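Local coordinates for lipase-esterase related protein (PDB 3E0X), which is of unknown function but has an alpha/beta hydrolase fold and is probably a hydrolase of the lipase-esterase kind, at residues A238-I241 with K242-I245. Numbering follows the deposited sequence. Where two conformers were deposited one is given.
Sequences AEEI and KNFI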
# COMPACT_ATOMS: atom_id res chain seq x y z
N ALA A 238 -3.11 11.34 -7.08
CA ALA A 238 -2.17 11.26 -8.21
C ALA A 238 -1.38 12.56 -8.35
O ALA A 238 -0.19 12.50 -8.65
CB ALA A 238 -2.86 10.90 -9.50
N GLU A 239 -2.00 13.72 -8.13
CA GLU A 239 -1.28 14.99 -8.20
C GLU A 239 -0.16 15.02 -7.17
O GLU A 239 0.95 15.53 -7.45
CB GLU A 239 -2.26 16.17 -8.04
CG GLU A 239 -3.17 16.35 -9.27
CD GLU A 239 -2.36 16.49 -10.57
OE1 GLU A 239 -1.49 17.39 -10.66
OE2 GLU A 239 -2.61 15.68 -11.50
N GLU A 240 -0.43 14.44 -6.00
CA GLU A 240 0.53 14.44 -4.91
C GLU A 240 1.60 13.35 -5.06
O GLU A 240 2.57 13.29 -4.28
CB GLU A 240 -0.19 14.28 -3.58
CG GLU A 240 -1.02 15.50 -3.25
CD GLU A 240 -0.20 16.73 -2.90
OE1 GLU A 240 0.93 16.58 -2.37
OE2 GLU A 240 -0.71 17.84 -3.12
N ILE A 241 1.43 12.48 -6.05
CA ILE A 241 2.48 11.57 -6.48
C ILE A 241 3.33 12.25 -7.56
O ILE A 241 4.57 12.23 -7.48
CB ILE A 241 1.89 10.22 -6.95
CG1 ILE A 241 1.30 9.50 -5.74
CG2 ILE A 241 2.97 9.36 -7.59
CD1 ILE A 241 0.44 8.29 -6.07
N LYS A 242 2.67 12.87 -8.54
CA LYS A 242 3.37 13.61 -9.61
C LYS A 242 4.30 14.69 -9.07
O LYS A 242 5.38 14.94 -9.64
CB LYS A 242 2.37 14.29 -10.52
CG LYS A 242 1.53 13.34 -11.30
CD LYS A 242 0.51 14.13 -12.05
CE LYS A 242 -0.48 13.22 -12.65
NZ LYS A 242 -1.33 13.98 -13.56
N ASN A 243 3.87 15.38 -8.02
CA ASN A 243 4.71 16.47 -7.49
C ASN A 243 5.95 15.99 -6.71
O ASN A 243 6.78 16.81 -6.32
CB ASN A 243 3.89 17.52 -6.73
CG ASN A 243 3.30 17.00 -5.45
OD1 ASN A 243 3.57 15.88 -5.04
ND2 ASN A 243 2.47 17.82 -4.81
N PHE A 244 6.05 14.68 -6.51
CA PHE A 244 7.10 14.09 -5.72
C PHE A 244 8.09 13.28 -6.57
O PHE A 244 9.28 13.28 -6.26
CB PHE A 244 6.44 13.16 -4.71
CG PHE A 244 7.41 12.36 -3.87
CD1 PHE A 244 7.37 10.97 -3.89
CD2 PHE A 244 8.33 12.99 -3.04
CE1 PHE A 244 8.25 10.21 -3.09
CE2 PHE A 244 9.19 12.25 -2.25
CZ PHE A 244 9.15 10.86 -2.28
N ILE A 245 7.59 12.55 -7.57
CA ILE A 245 8.47 11.60 -8.27
C ILE A 245 9.58 12.27 -9.10
O ILE A 245 10.61 11.63 -9.35
CB ILE A 245 7.69 10.52 -9.08
CG1 ILE A 245 6.76 11.14 -10.13
CG2 ILE A 245 6.94 9.58 -8.12
CD1 ILE A 245 6.16 10.13 -11.12
OXT ILE A 245 9.47 13.41 -9.55
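K242 and E239, on the last turn of helix 234-242, form a salt bridge, NZ to OE2 3.0 Å. The lysine chain runs extended beyond CG past the carbonyl oxygen of A238, and E239, bent at chi2 (-54°), meets NZ on the syn side of OE2, 24° out of the carboxylate plane. One residue on, N243 ND2 donates to E240 OE1 at 3.1 Å; the bond is nearly straight and lies in the amide plane, yet it reaches the carboxylate from above, the two planes standing 81° apart. The same OE1 takes a salt bridge from K192 on the neighbouring strand 191-196.

Along the backbone, K242 N to A238 O (2.9 Å) and N243 N to E239 O (3.0 Å) are i to i+4 helical bonds. I241 O then receives both F244 N (i to i+3) and I245 N (i to i+4), each at 3.0 Å, the latter almost in line with the carbonyl and the former from above its plane.

Apolar contact is slight: I241 CG2 meets I245 CG2 at 4.0 Å, while I241 packs on I89 and I245 on T87 of strand 86-91. Backbone bonds thus keep the C-terminus coiled, while these contacts and the E240-K192 salt bridge join it to the central sheet; the lysine probably keeps E240 ionised.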